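PDB 2WTM: EST1E from Clostridium proteoclasticum, which hydrolyses ester bonds as a promiscuous feruloyl esterase of a rumen bacterium, probably through the serine-based mechanism of alpha/beta hydrolases. Local coordinates for residues P191-H196 and K219-P224. Sequence-based numbering, arbitrary orientation.
Sequences PVLIVH and KLVTIP
Leu193 and Val221 meet methyl to methyl on one face of a parallel strand pair, the two side chains crossing at an angle with CD1 of the leucine 3.7 Å from CG2 of the valine. CG anti to the backbone N of Leu193 (chi1 172°) and chi2 near 75° bring CD1 over the carbonyl O of Lys219, while the Lys219 chain runs on extended, its CD brushing the same methyl. Further along this face Val195 turns CG1 to the end of Ile223, whose CD1 lies 3.6 Å away; the branch of Ile223 that makes this touch, CG1, stands beside its own backbone N (chi1 -42°). Helix 234-249 covers this face, Phe244 on Leu193 and Val237 on Ile223. The other face carries Ile194, Leu220, His196 and Thr222. Here CD1 of Leu220 reaches back over the Ile194 carbonyl, 3.4 Å from its O, and against Ile194 CG2 at 3.8 Å, under the helix 205-214 that links the two strands. His196 instead lifts its ring away from the partner strand, ND1 bonded to Ser208 OG and NE2 to the carbonyl O of Val203; Thr222 OG1 bonds Tyr205 OH. Between the faces, five backbone bonds alternate in direction from Lys219 N to Val192 O through to Ile223 N to His196 O. Val221 N reaches Ile194 O at 2.8 Å, nearly in line with the carbonyl, whereas Ile223 N approaches His196 O from above the carbonyl plane at 2.9 Å. This right-handed beta-alpha-beta unit, as in alpha/beta hydrolases, sets strand 218-223 at the sheet edge. Inward-facing N-H and C=O groups thus pair between the strands and methyl contacts join them on both faces, while the His196 ring, hydrogen-bonded through both nitrogens and touching the probable Ser108-His228-Asp200 triad, is likely held in a fixed orientation.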
loop_
_atom_site.group_PDB
_atom_site.type_symbol
_atom_site.label_atom_id
_atom_site.label_comp_id
_atom_site.label_asym_id
_atom_site.label_seq_id
_atom_site.Cartn_x
_atom_site.Cartn_y
_atom_site.Cartn_z
ATOM N N PRO A 191 -10.337 -18.018 -12.938
ATOM C CA PRO A 191 -10.614 -19.062 -12.013
ATOM C C PRO A 191 -9.895 -18.952 -10.668
ATOM O O PRO A 191 -8.693 -18.669 -10.634
ATOM C CB PRO A 191 -10.141 -20.337 -12.729
ATOM C CG PRO A 191 -10.267 -19.946 -14.174
ATOM C CD PRO A 191 -9.743 -18.536 -14.172
ATOM N N VAL A 192 -10.670 -19.219 -9.627
ATOM C CA VAL A 192 -10.235 -19.247 -8.250
ATOM C C VAL A 192 -10.593 -20.557 -7.543
ATOM O O VAL A 192 -11.714 -21.063 -7.710
ATOM C CB VAL A 192 -10.856 -18.037 -7.469
ATOM C CG1 VAL A 192 -10.407 -18.014 -6.075
ATOM C CG2 VAL A 192 -10.561 -16.778 -8.184
ATOM N N LEU A 193 -9.624 -21.093 -6.762
ATOM C CA LEU A 193 -9.896 -22.195 -5.843
ATOM C C LEU A 193 -9.601 -21.773 -4.436
ATOM O O LEU A 193 -8.432 -21.498 -4.096
ATOM C CB LEU A 193 -9.058 -23.428 -6.140
ATOM C CG LEU A 193 -9.113 -24.584 -5.157
ATOM C CD1 LEU A 193 -10.430 -25.347 -5.297
ATOM C CD2 LEU A 193 -7.970 -25.597 -5.397
ATOM N N ILE A 194 -10.655 -21.656 -3.627
ATOM C CA ILE A 194 -10.442 -21.437 -2.179
ATOM C C ILE A 194 -10.548 -22.748 -1.475
ATOM O O ILE A 194 -11.505 -23.511 -1.727
ATOM C CB ILE A 194 -11.412 -20.409 -1.550
ATOM C CG1 ILE A 194 -11.158 -19.053 -2.168
ATOM C CG2 ILE A 194 -11.193 -20.365 -0.063
ATOM C CD1 ILE A 194 -12.182 -18.027 -1.679
ATOM N N VAL A 195 -9.569 -23.031 -0.630
ATOM C CA VAL A 195 -9.602 -24.219 0.271
ATOM C C VAL A 195 -9.663 -23.734 1.699
ATOM O O VAL A 195 -9.030 -22.703 2.031
ATOM C CB VAL A 195 -8.326 -25.080 0.051
ATOM C CG1 VAL A 195 -8.457 -26.368 0.885
ATOM C CG2 VAL A 195 -8.154 -25.364 -1.390
ATOM N N HIS A 196 -10.454 -24.380 2.584
ATOM C CA HIS A 196 -10.537 -23.959 3.948
ATOM C C HIS A 196 -11.094 -25.080 4.802
ATOM O O HIS A 196 -12.046 -25.740 4.376
ATOM C CB HIS A 196 -11.489 -22.733 4.026
ATOM C CG HIS A 196 -11.226 -21.780 5.144
ATOM N ND1 HIS A 196 -11.053 -20.421 4.938
ATOM C CD2 HIS A 196 -11.119 -21.968 6.466
ATOM C CE1 HIS A 196 -10.848 -19.829 6.089
ATOM N NE2 HIS A 196 -10.863 -20.745 7.043
ATOM N N LYS A 219 -14.384 -21.950 -7.049
ATOM C CA LYS A 219 -14.783 -23.164 -6.366
ATOM C C LYS A 219 -14.247 -23.206 -4.960
ATOM O O LYS A 219 -13.052 -22.927 -4.737
ATOM C CB LYS A 219 -14.257 -24.386 -7.146
ATOM C CG LYS A 219 -14.464 -25.704 -6.470
ATOM C CD LYS A 219 -13.809 -26.787 -7.300
ATOM C CE LYS A 219 -14.214 -28.168 -6.871
ATOM N NZ LYS A 219 -13.169 -29.062 -7.453
ATOM N N LEU A 220 -15.122 -23.537 -4.015
ATOM C CA LEU A 220 -14.731 -23.697 -2.629
ATOM C C LEU A 220 -14.578 -25.163 -2.295
ATOM O O LEU A 220 -15.534 -25.926 -2.442
ATOM C CB LEU A 220 -15.754 -23.105 -1.684
ATOM C CG LEU A 220 -15.508 -23.320 -0.193
ATOM C CD1 LEU A 220 -14.200 -22.652 0.244
ATOM C CD2 LEU A 220 -16.675 -22.853 0.628
ATOM N N VAL A 221 -13.406 -25.541 -1.843
ATOM C CA VAL A 221 -13.184 -26.854 -1.278
ATOM C C VAL A 221 -13.055 -26.812 0.226
ATOM O O VAL A 221 -12.170 -26.221 0.768
ATOM C CB VAL A 221 -12.002 -27.571 -1.902
ATOM C CG1 VAL A 221 -11.760 -28.878 -1.194
ATOM C CG2 VAL A 221 -12.307 -27.860 -3.352
ATOM N N THR A 222 -14.007 -27.449 0.937
ATOM C CA THR A 222 -14.048 -27.455 2.353
ATOM C C THR A 222 -13.310 -28.683 2.820
ATOM O O THR A 222 -13.507 -29.773 2.242
ATOM C CB THR A 222 -15.502 -27.481 2.861
ATOM O OG1 THR A 222 -16.126 -26.283 2.397
ATOM C CG2 THR A 222 -15.560 -27.548 4.383
ATOM N N ILE A 223 -12.424 -28.513 3.795
ATOM C CA ILE A 223 -11.773 -29.699 4.381
ATOM C C ILE A 223 -12.518 -30.027 5.699
ATOM O O ILE A 223 -12.348 -29.347 6.717
ATOM C CB ILE A 223 -10.264 -29.519 4.623
ATOM C CG1 ILE A 223 -9.557 -28.793 3.450
ATOM C CG2 ILE A 223 -9.607 -30.837 4.917
ATOM C CD1 ILE A 223 -9.518 -29.583 2.155
ATOM N N PRO A 224 -13.300 -31.113 5.702
ATOM C CA PRO A 224 -14.089 -31.337 6.925
ATOM C C PRO A 224 -13.249 -31.638 8.146
ATOM O O PRO A 224 -12.357 -32.487 8.086
ATOM C CB PRO A 224 -14.988 -32.520 6.546
ATOM C CG PRO A 224 -14.958 -32.584 5.131
ATOM C CD PRO A 224 -13.586 -32.111 4.684
#